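Local coordinates for protein yjcS (Bacillus subtilis, PDB 1Q8B) that is of unknown function but, as a member of the antibiotic biosynthesis monooxygenase family with a dimeric alpha-beta barrel type fold, probably acts as an enzyme, at residues M13-S24 / L92-V103. Numbering follows the deposited sequence.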
HETATM    1  N   MSE A  13      -7.830 -16.565  -5.978  1.00 32.31           N
HETATM    2  CA  MSE A  13      -7.311 -15.300  -6.506  1.00 30.76           C
HETATM    3  C   MSE A  13      -8.284 -14.162  -6.217  1.00 28.34           C
HETATM    4  O   MSE A  13      -9.496 -14.374  -6.111  1.00 27.59           O
HETATM    5  CB  MSE A  13      -7.099 -15.390  -8.020  1.00 33.25           C
HETATM    6  CG  MSE A  13      -6.162 -16.496  -8.464  1.00 37.11           C
HETATM    7 SE   MSE A  13      -6.152 -16.704 -10.401  1.00 42.85          SE
HETATM    8  CE  MSE A  13      -7.829 -17.662 -10.599  1.00 39.87           C
ATOM      9  N   HIS A  14      -7.748 -12.952  -6.097  1.00 25.54           N
ATOM     10  CA  HIS A  14      -8.564 -11.783  -5.826  1.00 23.11           C
ATOM     11  C   HIS A  14      -8.643 -10.941  -7.085  1.00 22.26           C
ATOM     12  O   HIS A  14      -7.650 -10.341  -7.508  1.00 20.86           O
ATOM     13  CB  HIS A  14      -7.964 -10.961  -4.688  1.00 22.65           C
ATOM     14  CG  HIS A  14      -8.876  -9.894  -4.172  1.00 22.73           C
ATOM     15  ND1 HIS A  14      -8.647  -8.551  -4.381  1.00 23.40           N
ATOM     16  CD2 HIS A  14     -10.021  -9.972  -3.451  1.00 22.86           C
ATOM     17  CE1 HIS A  14      -9.609  -7.847  -3.808  1.00 23.12           C
ATOM     18  NE2 HIS A  14     -10.454  -8.686  -3.236  1.00 23.22           N
ATOM     19  N   TYR A  15      -9.836 -10.913  -7.677  1.00 21.33           N
ATOM     20  CA  TYR A  15     -10.105 -10.164  -8.904  1.00 20.64           C
ATOM     21  C   TYR A  15     -10.674  -8.772  -8.677  1.00 19.67           C
ATOM     22  O   TYR A  15     -11.555  -8.570  -7.833  1.00 19.31           O
ATOM     23  CB  TYR A  15     -11.112 -10.909  -9.785  1.00 20.89           C
ATOM     24  CG  TYR A  15     -10.554 -12.006 -10.660  1.00 20.47           C
ATOM     25  CD1 TYR A  15     -10.271 -13.266 -10.138  1.00 20.17           C
ATOM     26  CD2 TYR A  15     -10.383 -11.801 -12.033  1.00 19.98           C
ATOM     27  CE1 TYR A  15      -9.841 -14.301 -10.966  1.00 20.42           C
ATOM     28  CE2 TYR A  15      -9.953 -12.824 -12.867  1.00 19.55           C
ATOM     29  CZ  TYR A  15      -9.687 -14.069 -12.331  1.00 19.93           C
ATOM     30  OH  TYR A  15      -9.272 -15.083 -13.157  1.00 20.08           O
ATOM     31  N   ILE A  16     -10.192  -7.818  -9.463  1.00 18.42           N
ATOM     32  CA  ILE A  16     -10.694  -6.460  -9.376  1.00 17.65           C
ATOM     33  C   ILE A  16     -10.843  -5.831 -10.751  1.00 17.17           C
ATOM     34  O   ILE A  16      -9.935  -5.905 -11.578  1.00 16.94           O
ATOM     35  CB  ILE A  16      -9.769  -5.538  -8.549  1.00 17.94           C
ATOM     36  CG1 ILE A  16      -9.775  -5.954  -7.076  1.00 18.33           C
ATOM     37  CG2 ILE A  16     -10.250  -4.088  -8.671  1.00 18.23           C
ATOM     38  CD1 ILE A  16      -8.934  -5.057  -6.188  1.00 18.04           C
ATOM     39  N   THR A  17     -12.009  -5.239 -10.993  1.00 16.84           N
ATOM     40  CA  THR A  17     -12.264  -4.517 -12.233  1.00 16.56           C
ATOM     41  C   THR A  17     -12.694  -3.149 -11.745  1.00 16.18           C
ATOM     42  O   THR A  17     -13.605  -3.034 -10.924  1.00 15.55           O
ATOM     43  CB  THR A  17     -13.400  -5.133 -13.068  1.00 17.12           C
ATOM     44  OG1 THR A  17     -13.001  -6.427 -13.516  1.00 16.36           O
ATOM     45  CG2 THR A  17     -13.700  -4.261 -14.293  1.00 16.27           C
ATOM     46  N   ALA A  18     -12.029  -2.111 -12.230  1.00 15.79           N
ATOM     47  CA  ALA A  18     -12.365  -0.773 -11.793  1.00 16.38           C
ATOM     48  C   ALA A  18     -12.368   0.205 -12.948  1.00 17.03           C
ATOM     49  O   ALA A  18     -11.647   0.035 -13.929  1.00 17.56           O
ATOM     50  CB  ALA A  18     -11.374  -0.315 -10.727  1.00 15.67           C
ATOM     51  N   CYS A  19     -13.201   1.226 -12.825  1.00 17.65           N
ATOM     52  CA  CYS A  19     -13.287   2.260 -13.832  1.00 18.39           C
ATOM     53  C   CYS A  19     -12.891   3.537 -13.132  1.00 18.87           C
ATOM     54  O   CYS A  19     -13.497   3.906 -12.124  1.00 18.84           O
ATOM     55  CB  CYS A  19     -14.712   2.397 -14.365  1.00 19.06           C
ATOM     56  SG  CYS A  19     -14.865   3.675 -15.654  1.00 21.90           S
ATOM     57  N   LEU A  20     -11.868   4.198 -13.659  1.00 18.93           N
ATOM     58  CA  LEU A  20     -11.385   5.444 -13.093  1.00 19.49           C
ATOM     59  C   LEU A  20     -11.891   6.644 -13.881  1.00 20.28           C
ATOM     60  O   LEU A  20     -11.930   6.627 -15.113  1.00 19.92           O
ATOM     61  CB  LEU A  20      -9.856   5.493 -13.103  1.00 19.13           C
ATOM     62  CG  LEU A  20      -9.025   4.391 -12.449  1.00 20.19           C
ATOM     63  CD1 LEU A  20      -7.566   4.814 -12.462  1.00 18.63           C
ATOM     64  CD2 LEU A  20      -9.485   4.151 -11.025  1.00 20.45           C
ATOM     65  N   LYS A  21     -12.276   7.688 -13.163  1.00 21.02           N
ATOM     66  CA  LYS A  21     -12.719   8.910 -13.801  1.00 21.68           C
ATOM     67  C   LYS A  21     -11.503   9.845 -13.789  1.00 21.41           C
ATOM     68  O   LYS A  21     -10.894  10.052 -12.739  1.00 20.75           O
ATOM     69  CB  LYS A  21     -13.871   9.533 -13.011  1.00 23.20           C
ATOM     70  CG  LYS A  21     -14.486  10.739 -13.698  1.00 25.39           C
ATOM     71  CD  LYS A  21     -15.347  11.531 -12.748  1.00 26.78           C
ATOM     72  CE  LYS A  21     -15.761  12.836 -13.389  1.00 28.87           C
ATOM     73  NZ  LYS A  21     -16.456  13.711 -12.410  1.00 30.99           N
ATOM     74  N   ILE A  22     -11.126  10.381 -14.949  1.00 21.05           N
ATOM     75  CA  ILE A  22      -9.989  11.300 -15.004  1.00 21.64           C
ATOM     76  C   ILE A  22     -10.477  12.686 -14.589  1.00 22.61           C
ATOM     77  O   ILE A  22     -11.395  13.238 -15.194  1.00 22.37           O
ATOM     78  CB  ILE A  22      -9.384  11.403 -16.431  1.00 21.22           C
ATOM     79  CG1 ILE A  22      -8.826  10.054 -16.872  1.00 20.83           C
ATOM     80  CG2 ILE A  22      -8.263  12.431 -16.451  1.00 20.34           C
ATOM     81  CD1 ILE A  22      -8.464  10.000 -18.340  1.00 20.57           C
ATOM     82  N   ILE A  23      -9.873  13.237 -13.544  1.00 24.22           N
ATOM     83  CA  ILE A  23     -10.249  14.558 -13.057  1.00 25.38           C
ATOM     84  C   ILE A  23      -9.189  15.585 -13.444  1.00 26.57           C
ATOM     85  O   ILE A  23      -9.339  16.777 -13.190  1.00 27.31           O
ATOM     86  CB  ILE A  23     -10.450  14.545 -11.526  1.00 25.40           C
ATOM     87  CG1 ILE A  23      -9.180  14.048 -10.828  1.00 25.13           C
ATOM     88  CG2 ILE A  23     -11.643  13.655 -11.177  1.00 24.93           C
ATOM     89  CD1 ILE A  23      -9.316  13.924  -9.314  1.00 25.39           C
ATOM     90  N   SER A  24      -8.114  15.102 -14.059  1.00 27.52           N
ATOM     91  CA  SER A  24      -7.029  15.953 -14.526  1.00 28.39           C
ATOM     92  C   SER A  24      -7.426  16.489 -15.899  1.00 29.52           C
ATOM     93  O   SER A  24      -8.273  15.905 -16.577  1.00 29.77           O
ATOM     94  CB  SER A  24      -5.743  15.137 -14.650  1.00 27.49           C
ATOM     95  OG  SER A  24      -4.761  15.836 -15.394  1.00 27.12           O
ATOM     96  N   LEU A  92      -4.566  12.397 -10.805  1.00 23.56           N
ATOM     97  CA  LEU A  92      -5.069  12.351 -12.171  1.00 23.05           C
ATOM     98  C   LEU A  92      -6.454  11.733 -12.259  1.00 22.78           C
ATOM     99  O   LEU A  92      -7.220  12.038 -13.173  1.00 22.93           O
ATOM    100  CB  LEU A  92      -4.110  11.543 -13.041  1.00 22.68           C
ATOM    101  CG  LEU A  92      -2.665  12.043 -13.091  1.00 23.02           C
ATOM    102  CD1 LEU A  92      -1.767  10.982 -13.728  1.00 22.42           C
ATOM    103  CD2 LEU A  92      -2.620  13.363 -13.859  1.00 22.88           C
ATOM    104  N   THR A  93      -6.777  10.875 -11.296  1.00 22.32           N
ATOM    105  CA  THR A  93      -8.057  10.173 -11.293  1.00 22.00           C
ATOM    106  C   THR A  93      -8.664   9.973  -9.905  1.00 22.01           C
ATOM    107  O   THR A  93      -8.094  10.351  -8.885  1.00 22.01           O
ATOM    108  CB  THR A  93      -7.897   8.744 -11.874  1.00 21.97           C
ATOM    109  OG1 THR A  93      -6.969   8.011 -11.058  1.00 21.74           O
ATOM    110  CG2 THR A  93      -7.373   8.779 -13.303  1.00 21.17           C
ATOM    111  N   GLU A  94      -9.842   9.363  -9.913  1.00 21.90           N
ATOM    112  CA  GLU A  94     -10.569   8.969  -8.716  1.00 21.85           C
ATOM    113  C   GLU A  94     -11.374   7.773  -9.220  1.00 21.79           C
ATOM    114  O   GLU A  94     -11.695   7.705 -10.410  1.00 20.94           O
ATOM    115  CB  GLU A  94     -11.482  10.091  -8.181  1.00 21.84           C
ATOM    116  CG  GLU A  94     -12.549  10.610  -9.110  1.00 22.23           C
ATOM    117  CD  GLU A  94     -13.380  11.706  -8.462  1.00 22.51           C
ATOM    118  OE1 GLU A  94     -12.825  12.482  -7.655  1.00 24.25           O
ATOM    119  OE2 GLU A  94     -14.583  11.808  -8.766  1.00 22.32           O
ATOM    120  N   VAL A  95     -11.653   6.813  -8.346  1.00 21.57           N
ATOM    121  CA  VAL A  95     -12.411   5.631  -8.747  1.00 21.55           C
ATOM    122  C   VAL A  95     -13.898   5.954  -8.840  1.00 22.10           C
ATOM    123  O   VAL A  95     -14.483   6.488  -7.901  1.00 22.11           O
ATOM    124  CB  VAL A  95     -12.211   4.470  -7.742  1.00 21.37           C
ATOM    125  CG1 VAL A  95     -13.056   3.273  -8.144  1.00 20.97           C
ATOM    126  CG2 VAL A  95     -10.750   4.085  -7.689  1.00 20.94           C
ATOM    127  N   GLU A  96     -14.500   5.642  -9.984  1.00 22.72           N
ATOM    128  CA  GLU A  96     -15.920   5.890 -10.194  1.00 24.08           C
ATOM    129  C   GLU A  96     -16.691   4.673  -9.689  1.00 24.09           C
ATOM    130  O   GLU A  96     -17.684   4.806  -8.975  1.00 24.13           O
ATOM    131  CB  GLU A  96     -16.210   6.131 -11.676  1.00 25.83           C
ATOM    132  CG  GLU A  96     -17.577   6.735 -11.922  1.00 29.32           C
ATOM    133  CD  GLU A  96     -17.795   7.113 -13.370  1.00 31.68           C
ATOM    134  OE1 GLU A  96     -18.007   6.204 -14.205  1.00 33.40           O
ATOM    135  OE2 GLU A  96     -17.747   8.324 -13.675  1.00 33.51           O
ATOM    136  N   TRP A  97     -16.241   3.483 -10.071  1.00 23.87           N
ATOM    137  CA  TRP A  97     -16.869   2.260  -9.589  1.00 24.09           C
ATOM    138  C   TRP A  97     -15.841   1.137  -9.549  1.00 23.90           C
ATOM    139  O   TRP A  97     -14.845   1.165 -10.270  1.00 22.43           O
ATOM    140  CB  TRP A  97     -18.094   1.863 -10.434  1.00 24.74           C
ATOM    141  CG  TRP A  97     -17.845   1.601 -11.884  1.00 25.71           C
ATOM    142  CD1 TRP A  97     -18.058   2.465 -12.924  1.00 26.40           C
ATOM    143  CD2 TRP A  97     -17.375   0.380 -12.466  1.00 26.01           C
ATOM    144  NE1 TRP A  97     -17.754   1.851 -14.120  1.00 26.75           N
ATOM    145  CE2 TRP A  97     -17.332   0.572 -13.865  1.00 26.49           C
ATOM    146  CE3 TRP A  97     -16.987  -0.860 -11.938  1.00 26.36           C
ATOM    147  CZ2 TRP A  97     -16.913  -0.432 -14.748  1.00 26.71           C
ATOM    148  CZ3 TRP A  97     -16.572  -1.857 -12.811  1.00 27.19           C
ATOM    149  CH2 TRP A  97     -16.538  -1.637 -14.205  1.00 27.11           C
ATOM    150  N   LEU A  98     -16.082   0.160  -8.684  1.00 23.97           N
ATOM    151  CA  LEU A  98     -15.165  -0.949  -8.531  1.00 25.22           C
ATOM    152  C   LEU A  98     -15.858  -2.210  -8.030  1.00 26.07           C
ATOM    153  O   LEU A  98     -16.712  -2.156  -7.151  1.00 25.59           O
ATOM    154  CB  LEU A  98     -14.041  -0.542  -7.569  1.00 25.54           C
ATOM    155  CG  LEU A  98     -12.968  -1.569  -7.200  1.00 26.45           C
ATOM    156  CD1 LEU A  98     -11.748  -0.847  -6.658  1.00 26.60           C
ATOM    157  CD2 LEU A  98     -13.513  -2.564  -6.173  1.00 27.11           C
HETATM  158  N   MSE A  99     -15.483  -3.349  -8.602  1.00 27.41           N
HETATM  159  CA  MSE A  99     -16.054  -4.618  -8.193  1.00 29.31           C
HETATM  160  C   MSE A  99     -14.957  -5.637  -7.898  1.00 28.29           C
HETATM  161  O   MSE A  99     -14.116  -5.945  -8.747  1.00 27.36           O
HETATM  162  CB  MSE A  99     -17.018  -5.127  -9.265  1.00 33.08           C
HETATM  163  CG  MSE A  99     -18.255  -4.245  -9.387  1.00 38.98           C
HETATM  164 SE   MSE A  99     -19.398  -4.655 -10.890  1.00 49.08          SE
HETATM  165  CE  MSE A  99     -20.492  -6.026 -10.048  1.00 44.85           C
ATOM    166  N   LYS A 100     -14.981  -6.133  -6.665  1.00 27.64           N
ATOM    167  CA  LYS A 100     -14.018  -7.103  -6.157  1.00 27.14           C
ATOM    168  C   LYS A 100     -14.650  -8.487  -6.090  1.00 26.62           C
ATOM    169  O   LYS A 100     -15.863  -8.617  -5.915  1.00 26.36           O
ATOM    170  CB  LYS A 100     -13.570  -6.706  -4.745  1.00 27.75           C
ATOM    171  CG  LYS A 100     -12.614  -5.518  -4.659  1.00 29.81           C
ATOM    172  CD  LYS A 100     -12.417  -5.066  -3.195  1.00 30.33           C
ATOM    173  CE  LYS A 100     -11.099  -4.300  -2.962  1.00 30.87           C
ATOM    174  NZ  LYS A 100      -9.995  -5.207  -2.494  1.00 29.62           N
ATOM    175  N   SER A 101     -13.825  -9.522  -6.213  1.00 26.15           N
ATOM    176  CA  SER A 101     -14.315 -10.890  -6.143  1.00 25.87           C
ATOM    177  C   SER A 101     -13.203 -11.890  -5.882  1.00 25.97           C
ATOM    178  O   SER A 101     -12.118 -11.795  -6.444  1.00 25.14           O
ATOM    179  CB  SER A 101     -15.037 -11.270  -7.438  1.00 26.35           C
ATOM    180  OG  SER A 101     -15.504 -12.610  -7.382  1.00 25.85           O
ATOM    181  N   ASN A 102     -13.480 -12.844  -5.005  1.00 26.58           N
ATOM    182  CA  ASN A 102     -12.520 -13.883  -4.703  1.00 27.67           C
ATOM    183  C   ASN A 102     -12.954 -15.066  -5.545  1.00 28.80           C
ATOM    184  O   ASN A 102     -14.099 -15.505  -5.466  1.00 28.57           O
ATOM    185  CB  ASN A 102     -12.550 -14.223  -3.213  1.00 27.67           C
ATOM    186  CG  ASN A 102     -11.972 -13.113  -2.357  1.00 27.99           C
ATOM    187  OD1 ASN A 102     -10.833 -12.698  -2.553  1.00 28.67           O
ATOM    188  ND2 ASN A 102     -12.756 -12.625  -1.405  1.00 28.43           N
ATOM    189  N   VAL A 103     -12.038 -15.555  -6.372  1.00 30.72           N
ATOM    190  CA  VAL A 103     -12.299 -16.670  -7.275  1.00 32.97           C
ATOM    191  C   VAL A 103     -11.316 -17.801  -7.002  1.00 35.30           C
ATOM    192  O   VAL A 103     -10.110 -17.573  -6.960  1.00 35.71           O
ATOM    193  CB  VAL A 103     -12.134 -16.219  -8.749  1.00 31.64           C
ATOM    194  CG1 VAL A 103     -12.293 -17.402  -9.682  1.00 31.47           C
ATOM    195  CG2 VAL A 103     -13.143 -15.129  -9.074  1.00 31.27           C
TER
HETATM  196  O   HOH W   1     -12.605  -9.288  -0.925  1.00 50.07           O
HETATM  197  O   HOH W   2     -13.956  -8.353  -9.438  1.00 13.31           O
HETATM  198  O   HOH W   3     -15.472  14.624 -10.174  1.00 49.87           O
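C19 sits on the indole of W97 where the antiparallel strands 13-22 and 93-103 slip by one residue. CB is the bump: it lies over one face of the five-membered ring, 3.4 Å from its centroid, in a CH-pi contact, while SG hangs obliquely beside the ring. With chi1 near +60°, W97 CG stands between its backbone N and carbonyl carbon, which leans the indole toward strand 13-22, over C19 and alongside T17, whose CG2 lies 3.9 Å from W97 CH2. Beneath this pair is a classic beta bulge. C19 O takes a hydrogen bond from E96 N (2.9 Å) and a weak one from W97 N, and the chain turns a corner at E96. Regular antiparallel pairing continues on both sides of the bulge, from M13 with V103 to I22 with T93. On the face opposite the indole, L20 spreads its two methyls: CD2 meets V95 CG2 at 3.6 Å, and CD1 lies against T93 OG1. L98 CG rests against the notch formed by A18 CB (4.1 Å) and I16 CG2 (4.0 Å). Farther along, the H14 ring is met at its edge by N102 OD1, 3.0 Å from H14 CD2, and by K100 NZ near H14 CE1; one water links H14 NE2 with N102 ND2, accepting a weak bond from the amide. Beside M13, V103 CG2 approaches the Y15 ring obliquely, 3.6 Å from Y15 CD1. Strand 93-103 is outermost in this chain's four-stranded sheet, and strand 62-69 pairs along the other side of 13-22. F35 of helix 28-42 covers L20 and T93, L28 and I31 of the same helix meet I22, and helix 72-78 packs V75 on H14 and I16, consistent with the ferredoxin-like half of a dimeric alpha-beta barrel.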